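Local coordinates for mucus binding protein (Lactobacillus reuteri, PDB 3I57) that forms one repeat of a cell-wall-anchored surface protein that probably binds mucus, and has immunoglobulin-binding activity, at residues V6-G11 with V71-H76; E78-N83 with V133-W138; T121-L126 with K137-S142; Q143-L148 with R165-D170; D44-F49 with D127-I132. All blocks are in the same frame, centred on the assembly; numbering follows the deposited sequence.

Contact 1 (V6-G11 with V71-H76)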
# COMPACT_ATOMS: atom_id res chain seq x y z
N VAL A 6 -28.75 16.31 -6.71
CA VAL A 6 -27.54 16.50 -5.91
C VAL A 6 -26.64 15.31 -6.15
O VAL A 6 -27.04 14.17 -5.92
CB VAL A 6 -27.87 16.59 -4.42
CG1 VAL A 6 -26.58 16.81 -3.63
CG2 VAL A 6 -28.87 17.70 -4.17
N GLN A 7 -25.43 15.57 -6.63
CA GLN A 7 -24.59 14.48 -7.14
C GLN A 7 -23.40 14.29 -6.22
O GLN A 7 -22.63 15.21 -6.03
CB GLN A 7 -24.13 14.80 -8.58
CG GLN A 7 -25.35 14.91 -9.53
CD GLN A 7 -25.01 15.59 -10.85
OE1 GLN A 7 -25.37 15.11 -11.95
NE2 GLN A 7 -24.33 16.69 -10.76
N TYR A 8 -23.27 13.09 -5.69
CA TYR A 8 -22.15 12.74 -4.80
C TYR A 8 -21.02 12.13 -5.64
O TYR A 8 -21.22 11.13 -6.33
CB TYR A 8 -22.64 11.80 -3.69
CG TYR A 8 -23.54 12.50 -2.73
CD1 TYR A 8 -24.89 12.67 -3.04
CD2 TYR A 8 -23.05 13.09 -1.57
CE1 TYR A 8 -25.73 13.35 -2.21
CE2 TYR A 8 -23.90 13.79 -0.71
CZ TYR A 8 -25.24 13.92 -1.05
OH TYR A 8 -26.12 14.59 -0.23
N ILE A 9 -19.84 12.75 -5.59
CA ILE A 9 -18.77 12.45 -6.55
C ILE A 9 -17.47 12.03 -5.88
O ILE A 9 -17.06 12.67 -4.91
CB ILE A 9 -18.43 13.70 -7.39
CG1 ILE A 9 -19.66 14.23 -8.15
CG2 ILE A 9 -17.31 13.40 -8.40
CD1 ILE A 9 -20.35 13.15 -8.87
N ASP A 10 -16.80 11.00 -6.41
CA ASP A 10 -15.40 10.71 -6.02
C ASP A 10 -14.52 11.52 -6.95
O ASP A 10 -14.41 11.24 -8.16
CB ASP A 10 -15.06 9.22 -6.15
CG ASP A 10 -13.59 8.91 -5.84
OD1 ASP A 10 -12.75 9.81 -5.90
OD2 ASP A 10 -13.30 7.74 -5.53
N GLY A 11 -13.94 12.58 -6.40
CA GLY A 11 -13.14 13.51 -7.19
C GLY A 11 -11.74 13.02 -7.49
O GLY A 11 -11.00 13.68 -8.23
N VAL A 71 -21.38 17.23 -4.68
CA VAL A 71 -20.73 17.11 -3.39
C VAL A 71 -19.53 16.23 -3.67
O VAL A 71 -19.67 15.06 -4.03
CB VAL A 71 -21.64 16.43 -2.31
CG1 VAL A 71 -20.91 16.35 -0.98
CG2 VAL A 71 -22.92 17.24 -2.09
N ILE A 72 -18.34 16.81 -3.54
CA ILE A 72 -17.17 16.15 -4.09
C ILE A 72 -16.32 15.67 -2.93
O ILE A 72 -16.09 16.41 -1.98
CB ILE A 72 -16.34 17.11 -5.00
CG1 ILE A 72 -17.15 17.52 -6.24
CG2 ILE A 72 -15.04 16.42 -5.50
CD1 ILE A 72 -16.52 18.67 -7.05
N PHE A 73 -15.87 14.42 -3.01
CA PHE A 73 -15.01 13.85 -1.98
C PHE A 73 -13.64 13.47 -2.51
O PHE A 73 -13.47 13.19 -3.70
CB PHE A 73 -15.63 12.56 -1.45
CG PHE A 73 -16.99 12.75 -0.86
CD1 PHE A 73 -17.14 12.92 0.50
CD2 PHE A 73 -18.10 12.75 -1.66
CE1 PHE A 73 -18.41 13.08 1.06
CE2 PHE A 73 -19.39 12.94 -1.11
CZ PHE A 73 -19.53 13.10 0.24
N LYS A 74 -12.66 13.41 -1.61
CA LYS A 74 -11.41 12.72 -1.91
C LYS A 74 -11.34 11.47 -1.04
O LYS A 74 -12.25 11.20 -0.24
CB LYS A 74 -10.21 13.64 -1.66
CG LYS A 74 -10.20 14.88 -2.52
CD LYS A 74 -8.98 15.77 -2.16
CE LYS A 74 -8.62 16.73 -3.28
NZ LYS A 74 -8.53 15.99 -4.57
N HIS A 75 -10.26 10.70 -1.17
CA HIS A 75 -10.14 9.50 -0.33
C HIS A 75 -9.40 9.88 0.96
O HIS A 75 -8.33 10.48 0.88
CB HIS A 75 -9.31 8.43 -1.05
CG HIS A 75 -9.94 7.90 -2.29
ND1 HIS A 75 -9.51 6.73 -2.90
CD2 HIS A 75 -10.98 8.35 -3.03
CE1 HIS A 75 -10.25 6.50 -3.97
NE2 HIS A 75 -11.15 7.47 -4.08
N HIS A 76 -9.97 9.57 2.11
CA HIS A 76 -9.27 9.78 3.37
C HIS A 76 -8.06 8.83 3.46
O HIS A 76 -8.15 7.65 3.12
CB HIS A 76 -10.20 9.60 4.58
CG HIS A 76 -9.50 9.89 5.87
ND1 HIS A 76 -9.11 11.16 6.22
CD2 HIS A 76 -8.98 9.06 6.80
CE1 HIS A 76 -8.45 11.12 7.36
NE2 HIS A 76 -8.36 9.85 7.74
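Strands 6-10 and 71-75 run parallel at an axis separation of 4.7 Å, and four backbone hydrogen bonds join them: V71 N to Q7 O, I9 N to V71 O, F73 N to I9 O and G11 N to F73 O. The parallel pairing of strands 2-10 and 67-80, the first and last of the N-terminal mucin binding part, fits the beta-grasp fold. Y8, V71 and F73 share one face of the sheet. V71 CG2 sits off-centre against the Y8 ring, 4.3 Å from its centroid, and Y8 CD2 meets F73 CE2 edge to edge at 3.7 Å, while F41 of helix 35-43 touches both rings. I9 and I72 occupy the other face, with I9 CB 4.2 Å from I72 CG1. At the strand ends D10 has CG anti to its backbone N (chi1 176°), which carries the carboxylate across to H75. There H75 NE2 donates to the syn lone pair of D10 OD2 at 2.6 Å, nearly in the imidazole plane. D10 OD2 also binds Y46 OH, and D10 OD1 takes the backbone N atoms of E12 and T13. An alanine at D10 would remove the acceptor shared by H75 NE2 and Y46 OH, and would probably loosen the turn after the strand. Because H75 ND1 is bonded to D127 OD2, the buried imidazole bridges two carboxylates, which probably stabilises its cationic form.

Contact 2 (E78-N83 with V133-W138)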
# COMPACT_ATOMS: atom_id res chain seq x y z
N GLU A 78 -4.45 7.61 5.88
CA GLU A 78 -3.80 7.59 7.18
C GLU A 78 -2.47 6.85 7.05
O GLU A 78 -2.36 5.84 6.36
CB GLU A 78 -4.69 6.92 8.23
CG GLU A 78 -5.16 5.52 7.84
CD GLU A 78 -6.02 4.85 8.92
OE1 GLU A 78 -7.23 5.20 9.00
OE2 GLU A 78 -5.50 3.98 9.67
N ASN A 79 -1.45 7.36 7.72
CA ASN A 79 -0.17 6.69 7.70
C ASN A 79 -0.24 5.41 8.51
O ASN A 79 -0.79 5.40 9.63
CB ASN A 79 0.92 7.58 8.29
CG ASN A 79 1.02 8.93 7.62
OD1 ASN A 79 0.99 9.03 6.40
ND2 ASN A 79 1.19 9.98 8.42
N VAL A 80 0.31 4.33 7.97
CA VAL A 80 0.32 3.06 8.69
C VAL A 80 1.74 2.48 8.85
O VAL A 80 2.67 2.86 8.14
CB VAL A 80 -0.61 1.97 8.03
CG1 VAL A 80 -2.06 2.43 8.00
CG2 VAL A 80 -0.13 1.62 6.59
N ASP A 81 1.87 1.57 9.81
CA ASP A 81 3.13 0.94 10.14
C ASP A 81 3.38 -0.24 9.18
O ASP A 81 2.48 -0.67 8.46
CB ASP A 81 3.11 0.48 11.61
CG ASP A 81 2.97 1.67 12.61
OD1 ASP A 81 3.30 2.82 12.23
OD2 ASP A 81 2.54 1.47 13.77
N PRO A 82 4.61 -0.78 9.16
CA PRO A 82 4.95 -1.87 8.27
C PRO A 82 4.13 -3.15 8.50
O PRO A 82 4.14 -4.02 7.65
CB PRO A 82 6.43 -2.13 8.60
CG PRO A 82 6.95 -0.74 9.00
CD PRO A 82 5.78 -0.26 9.88
N ASN A 83 3.45 -3.28 9.62
CA ASN A 83 2.72 -4.52 9.89
C ASN A 83 1.31 -4.45 9.37
O ASN A 83 0.54 -5.39 9.54
CB ASN A 83 2.70 -4.85 11.38
CG ASN A 83 4.07 -4.81 12.00
OD1 ASN A 83 4.34 -3.98 12.87
ND2 ASN A 83 4.96 -5.66 11.52
N VAL A 133 -2.92 -0.12 0.87
CA VAL A 133 -1.82 0.70 1.36
C VAL A 133 -0.89 1.01 0.20
O VAL A 133 -0.44 0.10 -0.50
CB VAL A 133 -1.00 -0.07 2.41
CG1 VAL A 133 0.20 0.76 2.85
CG2 VAL A 133 -1.87 -0.40 3.64
N ALA A 134 -0.59 2.30 0.00
CA ALA A 134 0.51 2.72 -0.85
C ALA A 134 1.77 2.66 -0.02
O ALA A 134 1.99 3.51 0.84
CB ALA A 134 0.27 4.14 -1.36
N TRP A 135 2.62 1.67 -0.30
CA TRP A 135 3.83 1.48 0.50
C TRP A 135 4.93 2.43 0.06
O TRP A 135 5.14 2.62 -1.12
CB TRP A 135 4.33 0.03 0.39
CG TRP A 135 3.35 -0.93 1.02
CD1 TRP A 135 2.50 -1.81 0.38
CD2 TRP A 135 3.08 -1.07 2.43
NE1 TRP A 135 1.75 -2.48 1.30
CE2 TRP A 135 2.07 -2.05 2.56
CE3 TRP A 135 3.60 -0.46 3.58
CZ2 TRP A 135 1.59 -2.45 3.80
CZ3 TRP A 135 3.12 -0.86 4.81
CH2 TRP A 135 2.11 -1.84 4.91
N GLY A 136 5.64 3.00 1.04
CA GLY A 136 6.75 3.89 0.76
C GLY A 136 8.07 3.15 0.55
O GLY A 136 8.10 1.93 0.32
N LYS A 137 9.16 3.91 0.60
CA LYS A 137 10.48 3.33 0.36
C LYS A 137 10.82 2.34 1.45
O LYS A 137 10.37 2.49 2.59
CB LYS A 137 11.51 4.43 0.42
CG LYS A 137 11.44 5.40 -0.71
CD LYS A 137 12.58 6.42 -0.56
CE LYS A 137 12.41 7.59 -1.50
NZ LYS A 137 11.37 8.50 -0.99
N TRP A 138 11.64 1.35 1.12
CA TRP A 138 12.17 0.49 2.18
C TRP A 138 12.96 1.32 3.19
O TRP A 138 13.78 2.19 2.81
CB TRP A 138 13.05 -0.62 1.59
CG TRP A 138 12.27 -1.61 0.73
CD1 TRP A 138 12.31 -1.74 -0.64
CD2 TRP A 138 11.31 -2.57 1.20
NE1 TRP A 138 11.46 -2.74 -1.04
CE2 TRP A 138 10.83 -3.26 0.07
CE3 TRP A 138 10.80 -2.91 2.46
CZ2 TRP A 138 9.87 -4.28 0.16
CZ3 TRP A 138 9.84 -3.91 2.55
CH2 TRP A 138 9.40 -4.59 1.41
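This is a largely apolar contact between next-but-one strands in the antiparallel part of a mixed beta-sheet: strand 112-127 runs between strands 67-80 and 133-135 and pairs with each, forming a hairpin with the latter. The backbones of 78-83 and 133-138 therefore stay apart, with 8.0 Å between V80 CA and V133 CA, and no hydrogen bond crosses; E78 and V80 bond to L126 and G124, whereas A134 bonds to V125. Side chains bridge the gap over the intervening strand. V80 and V133 reach toward each other tip to tip: chi1 of -60° puts V80 CG1 anti to the carbonyl carbon and leaves CG2 between that carbon and the backbone N, where it meets V133 CG1 at 3.9 Å. L126, from the middle strand, touches both valines. V133 CG1 also lies 3.3 Å above the W135 ring plane, over its centre, so this methyl touches both the indole face and V80. The indole leans with its six-membered ring toward the chain leaving strand 67-80, and its NE1 has a weak hydrogen bond to T90 OG1. At its far rim, D81 O lies in the indole plane, 3.7 Å from W135 CZ3.

Contact 3 (T121-L126 with K137-S142)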
# COMPACT_ATOMS: atom_id res chain seq x y z
N THR A 121 11.72 -3.39 6.13
CA THR A 121 10.39 -2.86 6.44
C THR A 121 10.15 -1.58 5.67
O THR A 121 11.08 -0.91 5.24
CB THR A 121 10.21 -2.52 7.96
OG1 THR A 121 11.05 -1.40 8.32
CG2 THR A 121 10.57 -3.69 8.80
N ARG A 122 8.88 -1.26 5.48
CA ARG A 122 8.51 -0.00 4.82
C ARG A 122 7.18 0.46 5.40
O ARG A 122 6.29 -0.37 5.68
CB ARG A 122 8.45 -0.18 3.29
CG ARG A 122 7.41 -1.20 2.79
CD ARG A 122 7.54 -1.45 1.30
NE ARG A 122 6.63 -2.50 0.85
CZ ARG A 122 6.44 -2.82 -0.43
NH1 ARG A 122 7.08 -2.15 -1.39
NH2 ARG A 122 5.60 -3.79 -0.76
N ASN A 123 7.07 1.77 5.65
CA ASN A 123 5.80 2.34 6.08
C ASN A 123 4.97 2.62 4.87
O ASN A 123 5.46 2.59 3.77
CB ASN A 123 6.02 3.62 6.88
CG ASN A 123 6.47 3.31 8.28
OD1 ASN A 123 5.75 3.51 9.26
ND2 ASN A 123 7.64 2.73 8.37
N GLY A 124 3.70 2.91 5.09
CA GLY A 124 2.83 3.21 3.96
C GLY A 124 1.71 4.15 4.37
O GLY A 124 1.64 4.62 5.50
N VAL A 125 0.86 4.45 3.39
CA VAL A 125 -0.29 5.30 3.60
C VAL A 125 -1.51 4.52 3.10
O VAL A 125 -1.58 4.15 1.91
CB VAL A 125 -0.18 6.53 2.76
CG1 VAL A 125 -1.49 7.32 2.81
CG2 VAL A 125 1.04 7.38 3.20
N LEU A 126 -2.46 4.31 4.00
CA LEU A 126 -3.64 3.53 3.72
C LEU A 126 -4.70 4.46 3.16
O LEU A 126 -4.91 5.56 3.65
CB LEU A 126 -4.15 2.87 4.99
CG LEU A 126 -5.55 2.29 4.92
CD1 LEU A 126 -5.57 1.05 4.04
CD2 LEU A 126 -6.06 2.04 6.36
N LYS A 137 9.16 3.91 0.60
CA LYS A 137 10.48 3.33 0.36
C LYS A 137 10.82 2.34 1.45
O LYS A 137 10.37 2.49 2.59
CB LYS A 137 11.51 4.43 0.42
CG LYS A 137 11.44 5.40 -0.71
CD LYS A 137 12.58 6.42 -0.56
CE LYS A 137 12.41 7.59 -1.50
NZ LYS A 137 11.37 8.50 -0.99
N TRP A 138 11.64 1.35 1.12
CA TRP A 138 12.17 0.49 2.18
C TRP A 138 12.96 1.32 3.19
O TRP A 138 13.78 2.19 2.81
CB TRP A 138 13.05 -0.62 1.59
CG TRP A 138 12.27 -1.61 0.73
CD1 TRP A 138 12.31 -1.74 -0.64
CD2 TRP A 138 11.31 -2.57 1.20
NE1 TRP A 138 11.46 -2.74 -1.04
CE2 TRP A 138 10.83 -3.26 0.07
CE3 TRP A 138 10.80 -2.91 2.46
CZ2 TRP A 138 9.87 -4.28 0.16
CZ3 TRP A 138 9.84 -3.91 2.55
CH2 TRP A 138 9.40 -4.59 1.41
N ASN A 139 12.69 1.10 4.47
CA ASN A 139 13.28 1.94 5.51
C ASN A 139 14.78 1.71 5.66
O ASN A 139 15.52 2.63 6.05
CB ASN A 139 12.62 1.66 6.86
CG ASN A 139 11.19 2.14 6.93
OD1 ASN A 139 10.30 1.44 7.45
ND2 ASN A 139 10.95 3.33 6.40
N GLU A 140 15.24 0.49 5.39
CA GLU A 140 16.67 0.17 5.56
C GLU A 140 17.32 0.03 4.18
O GLU A 140 16.82 -0.72 3.35
CB GLU A 140 16.82 -1.12 6.37
CG GLU A 140 15.98 -1.22 7.65
CD GLU A 140 14.53 -1.66 7.40
OE1 GLU A 140 14.18 -2.01 6.25
OE2 GLU A 140 13.77 -1.68 8.38
N ALA A 141 18.43 0.73 3.92
CA ALA A 141 19.00 0.70 2.57
C ALA A 141 19.68 -0.64 2.36
O ALA A 141 19.75 -1.15 1.23
CB ALA A 141 19.99 1.85 2.34
N SER A 142 20.16 -1.21 3.45
CA SER A 142 20.65 -2.59 3.40
C SER A 142 20.61 -3.27 4.76
O SER A 142 20.53 -2.61 5.80
CB SER A 142 22.05 -2.65 2.79
OG SER A 142 22.97 -1.96 3.60
O HOH W 1 9.08 3.61 4.65
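Beyond the beta-hairpin of strands 112-127 and 133-135, the chain at 137-142 stays alongside its partner strand as a loop, held by a guanidinium-indole stack and a cluster of polar bonds. R122 has an extended side chain from CG to NE and lies along one face of W138, with planes 4° apart and centres 4.3 Å apart. Its CD stands over the six-membered ring, 3.5 Å from the centroid, and R122 NH2 is held by K91 O. T121 O lies at the edge of the same indole and accepts an almost straight bond from N139 N at 2.7 Å. E140, bent at chi2, swings its carboxylate back to T121: OE1 takes T121 N through its syn lone pair at 2.8 Å. The T121 hydroxyl has two possible acceptors, E140 OE2 and N139 OD1, and N139 OD1 is also reached weakly by N123 ND2. One water closes the seam, accepting from N123 N at 2.9 Å and donating to K137 O at 2.7 Å.

Contact 4 (Q143-L148 with R165-D170)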
# COMPACT_ATOMS: atom_id res chain seq x y z
N GLN A 143 20.65 -4.60 4.75
CA GLN A 143 20.71 -5.36 6.00
C GLN A 143 21.78 -6.43 5.90
O GLN A 143 21.95 -7.06 4.85
CB GLN A 143 19.36 -6.03 6.29
CG GLN A 143 18.20 -5.07 6.63
CD GLN A 143 18.33 -4.50 8.05
OE1 GLN A 143 19.03 -3.50 8.28
NE2 GLN A 143 17.68 -5.14 9.01
N SER A 144 22.50 -6.65 7.00
CA SER A 144 23.58 -7.66 7.00
C SER A 144 23.10 -8.99 7.59
O SER A 144 22.31 -9.03 8.55
CB SER A 144 24.82 -7.12 7.72
OG SER A 144 24.46 -6.71 9.02
N TYR A 145 23.56 -10.09 6.98
CA TYR A 145 23.22 -11.42 7.43
C TYR A 145 24.10 -11.73 8.60
O TYR A 145 25.17 -11.15 8.71
CB TYR A 145 23.47 -12.45 6.30
CG TYR A 145 22.50 -12.24 5.15
CD1 TYR A 145 21.23 -12.79 5.20
CD2 TYR A 145 22.84 -11.45 4.05
CE1 TYR A 145 20.32 -12.59 4.17
CE2 TYR A 145 21.93 -11.25 3.00
CZ TYR A 145 20.67 -11.83 3.08
OH TYR A 145 19.75 -11.65 2.06
N LYS A 146 23.63 -12.60 9.48
CA LYS A 146 24.48 -13.14 10.56
C LYS A 146 25.70 -13.79 9.90
O LYS A 146 25.58 -14.37 8.82
CB LYS A 146 23.69 -14.20 11.33
CG LYS A 146 24.37 -14.63 12.62
CD LYS A 146 23.69 -15.87 13.21
CE LYS A 146 24.48 -16.37 14.42
NZ LYS A 146 24.86 -15.23 15.32
N ALA A 147 26.86 -13.70 10.54
CA ALA A 147 28.05 -14.41 10.04
C ALA A 147 27.87 -15.92 10.04
O ALA A 147 27.40 -16.51 11.01
CB ALA A 147 29.31 -14.02 10.84
N LEU A 148 28.25 -16.55 8.93
CA LEU A 148 28.15 -18.00 8.82
C LEU A 148 29.54 -18.61 8.81
O LEU A 148 30.35 -18.31 7.95
CB LEU A 148 27.40 -18.38 7.54
CG LEU A 148 25.99 -17.81 7.45
CD1 LEU A 148 25.27 -18.33 6.21
CD2 LEU A 148 25.18 -18.14 8.72
N ARG A 165 27.87 -11.32 4.56
CA ARG A 165 27.38 -10.56 3.40
C ARG A 165 26.17 -9.74 3.81
O ARG A 165 25.62 -9.95 4.89
CB ARG A 165 26.94 -11.51 2.28
CG ARG A 165 28.04 -12.45 1.75
CD ARG A 165 29.08 -11.69 0.90
NE ARG A 165 29.94 -12.65 0.21
CZ ARG A 165 30.98 -13.25 0.78
NH1 ARG A 165 31.32 -12.95 2.02
NH2 ARG A 165 31.69 -14.15 0.11
N SER A 166 25.73 -8.85 2.93
CA SER A 166 24.58 -7.99 3.16
C SER A 166 23.73 -8.00 1.91
O SER A 166 24.21 -8.35 0.82
CB SER A 166 25.04 -6.56 3.41
OG SER A 166 25.66 -6.53 4.69
N SER A 167 22.46 -7.61 2.06
CA SER A 167 21.61 -7.37 0.89
C SER A 167 21.10 -5.93 0.90
O SER A 167 20.84 -5.35 1.95
CB SER A 167 20.40 -8.31 0.86
OG SER A 167 20.74 -9.65 0.49
N ASN A 168 20.95 -5.37 -0.29
CA ASN A 168 20.35 -4.05 -0.47
C ASN A 168 18.84 -4.19 -0.51
O ASN A 168 18.35 -5.25 -0.84
CB ASN A 168 20.87 -3.42 -1.76
CG ASN A 168 22.35 -3.14 -1.71
OD1 ASN A 168 22.88 -2.85 -0.64
ND2 ASN A 168 23.03 -3.24 -2.86
N SER A 169 18.11 -3.13 -0.19
CA SER A 169 16.64 -3.23 -0.07
C SER A 169 15.94 -3.43 -1.42
O SER A 169 14.77 -3.85 -1.42
CB SER A 169 16.08 -2.00 0.65
OG SER A 169 16.27 -0.84 -0.17
N ASP A 170 16.65 -3.17 -2.53
CA ASP A 170 16.11 -3.43 -3.87
C ASP A 170 16.22 -4.89 -4.31
O ASP A 170 15.66 -5.27 -5.34
CB ASP A 170 16.67 -2.48 -4.94
CG ASP A 170 18.20 -2.55 -5.08
OD1 ASP A 170 18.89 -3.20 -4.28
OD2 ASP A 170 18.69 -1.95 -6.03
O HOH W 2 27.48 -9.90 7.45
O HOH W 3 26.51 -13.82 6.34
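The Y145 ring turns an edge toward 165-170: R165 O lies near the ring plane beside CD2 (3.3 Å), and S167 OG lies in plane by the hydroxyl end. CG is anti to the carbonyl carbon (chi1 -68°), so the ring runs along the partner strand and brings Y145 OH to S167 OG at 2.7 Å, a hydrogen bond in which either group could donate. L96, E98, V118 and P175 also touch this buried side chain. A phenylalanine at Y145 would lack the hydroxyl that meets S167 OG and would probably hold the ring end less firmly against strand 162-168. The backbones are joined by reciprocal bonds, Q143 N to S167 O and S167 N to Q143 O, both 2.9 Å, and by Y145 N to R165 O. Where the strands part, a water donates to Y145 O and, at 3.2 Å, to R165 O. Hydrogen-bonded pair Q143-S167 followed by non-hydrogen-bonded pair S144-S166 is the regular ladder of an antiparallel beta-sheet, here three-stranded with 162-168 in the middle.

Contact 5 (D44-F49 with D127-I132)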
# COMPACT_ATOMS: atom_id res chain seq x y z
N ASP A 44 -17.62 5.41 4.46
CA ASP A 44 -17.01 4.48 3.52
C ASP A 44 -15.57 4.90 3.20
O ASP A 44 -15.00 4.44 2.24
CB ASP A 44 -17.80 4.37 2.21
CG ASP A 44 -19.22 3.80 2.41
OD1 ASP A 44 -19.44 3.15 3.43
OD2 ASP A 44 -20.07 3.98 1.54
N GLY A 45 -15.00 5.80 3.98
CA GLY A 45 -13.60 6.16 3.78
C GLY A 45 -13.33 7.48 3.11
O GLY A 45 -12.18 7.94 3.05
N TYR A 46 -14.37 8.11 2.58
CA TYR A 46 -14.19 9.37 1.88
C TYR A 46 -13.97 10.52 2.84
O TYR A 46 -14.24 10.41 4.03
CB TYR A 46 -15.41 9.68 0.99
CG TYR A 46 -15.47 8.78 -0.20
CD1 TYR A 46 -14.72 9.08 -1.33
CD2 TYR A 46 -16.23 7.60 -0.20
CE1 TYR A 46 -14.73 8.27 -2.44
CE2 TYR A 46 -16.25 6.77 -1.32
CZ TYR A 46 -15.50 7.14 -2.44
OH TYR A 46 -15.49 6.37 -3.57
N GLU A 47 -13.48 11.63 2.29
CA GLU A 47 -13.32 12.87 3.04
C GLU A 47 -13.93 13.93 2.16
O GLU A 47 -13.58 14.03 0.99
CB GLU A 47 -11.83 13.15 3.20
CG GLU A 47 -11.52 14.30 4.08
CD GLU A 47 -10.13 14.17 4.65
OE1 GLU A 47 -9.91 14.74 5.73
OE2 GLU A 47 -9.29 13.46 4.01
N LEU A 48 -14.82 14.75 2.72
CA LEU A 48 -15.39 15.86 1.97
C LEU A 48 -14.31 16.81 1.44
O LEU A 48 -13.45 17.29 2.21
CB LEU A 48 -16.40 16.62 2.82
CG LEU A 48 -17.09 17.82 2.14
CD1 LEU A 48 -17.98 17.40 0.95
CD2 LEU A 48 -17.89 18.61 3.14
N PHE A 49 -14.36 17.09 0.14
CA PHE A 49 -13.48 18.09 -0.48
C PHE A 49 -14.21 19.40 -0.74
O PHE A 49 -13.77 20.49 -0.36
CB PHE A 49 -12.90 17.50 -1.78
CG PHE A 49 -12.05 18.46 -2.57
CD1 PHE A 49 -10.82 18.86 -2.09
CD2 PHE A 49 -12.49 18.96 -3.79
CE1 PHE A 49 -10.03 19.75 -2.82
CE2 PHE A 49 -11.70 19.84 -4.53
CZ PHE A 49 -10.45 20.23 -4.02
N ASP A 127 -5.32 4.01 2.07
CA ASP A 127 -6.46 4.70 1.47
C ASP A 127 -7.69 4.05 2.08
O ASP A 127 -7.96 2.88 1.84
CB ASP A 127 -6.40 4.47 -0.04
CG ASP A 127 -7.57 5.11 -0.80
OD1 ASP A 127 -8.68 5.20 -0.25
OD2 ASP A 127 -7.38 5.48 -1.98
N ASP A 128 -8.41 4.81 2.90
CA ASP A 128 -9.56 4.31 3.59
C ASP A 128 -10.71 3.89 2.67
O ASP A 128 -11.56 3.10 3.08
CB ASP A 128 -10.06 5.34 4.59
CG ASP A 128 -9.26 5.38 5.88
OD1 ASP A 128 -8.49 4.43 6.20
OD2 ASP A 128 -9.44 6.39 6.59
N VAL A 129 -10.76 4.42 1.44
CA VAL A 129 -11.85 4.05 0.52
C VAL A 129 -11.63 2.67 -0.08
O VAL A 129 -12.56 1.85 -0.17
CB VAL A 129 -12.01 5.04 -0.63
CG1 VAL A 129 -12.95 4.45 -1.71
CG2 VAL A 129 -12.56 6.37 -0.10
N THR A 130 -10.39 2.41 -0.49
CA THR A 130 -10.05 1.17 -1.17
C THR A 130 -9.51 0.08 -0.24
O THR A 130 -9.52 -1.10 -0.60
CB THR A 130 -9.03 1.41 -2.28
OG1 THR A 130 -7.81 1.88 -1.70
CG2 THR A 130 -9.56 2.47 -3.28
N GLY A 131 -9.04 0.44 0.96
CA GLY A 131 -8.34 -0.53 1.82
C GLY A 131 -6.92 -0.87 1.42
O GLY A 131 -6.25 -1.69 2.06
N ILE A 132 -6.42 -0.21 0.39
CA ILE A 132 -5.09 -0.46 -0.16
C ILE A 132 -4.05 0.47 0.46
O ILE A 132 -4.27 1.69 0.59
CB ILE A 132 -5.07 -0.28 -1.69
CG1 ILE A 132 -6.13 -1.18 -2.34
CG2 ILE A 132 -3.63 -0.50 -2.29
CD1 ILE A 132 -6.33 -0.91 -3.87
O HOH W 4 -15.10 2.24 0.66
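V129 packs on both G45 and Y46, and its CG2 methyl stands over the centre of the Y46 ring, a CH-pi contact 3.5 Å from the centroid and only 5° off the normal. The same V129 CG2 presses on G45 C at 3.5 Å, while V129 CG1, anti to the backbone N, reaches along the ring to Y46 CZ at 3.8 Å. G45 meets the bend at D128 and V129 backbone to backbone. With positive phi (104°), it is the C-prime residue of a Schellman motif that ends helix 35-43, with Y46 N bonded to F41 O and G45 N to E42 O; a beta carbon here would collide with D128 O, V129 N and the preceding carbonyl. D128 CB packs against G45 O at 3.7 Å. No direct hydrogen bond links the two segments, but a water donates to D44 O and V129 O, each at 2.7 Å. The opposing bend is braced from within: D127 OD1 forms an Asx turn with V129 N, nearly along the C-O axis at 2.8 Å, and receives T130 N from above the carboxylate plane. The contact sets the C-terminal end of helix 35-43 and the start of strand 46-51 against the turn joining strands 112-127 and 133-135, beside H75 of strand 67-80, whose ring meets Y46 at about 90°.

How the contacts relate
Along the elongated molecule the order is contacts 1, 5, 2, 3 and 4, with the centres of contacts 1 and 4 about 46 Å apart. Contacts 1 and 5, centres about 10 Å apart, meet at H75, whose ND1 lies 2.6 Å from D127 OD2; contact 5 itself joins a segment of the mucin binding range to one of the Muc B2-like range, and strand 67-80 runs on from contact 1 to contact 2. Contacts 2 and 3, centres about 6 Å apart, share K137 and W138 and meet around strand 112-127. Contact 3 leads into contact 4 through A141 O and S169 N, 2.9 Å apart. None reaches the calcium bound by Q2, D60, D62 and N65; V6 of contact 1 has its side chain about 13 Å from the ion.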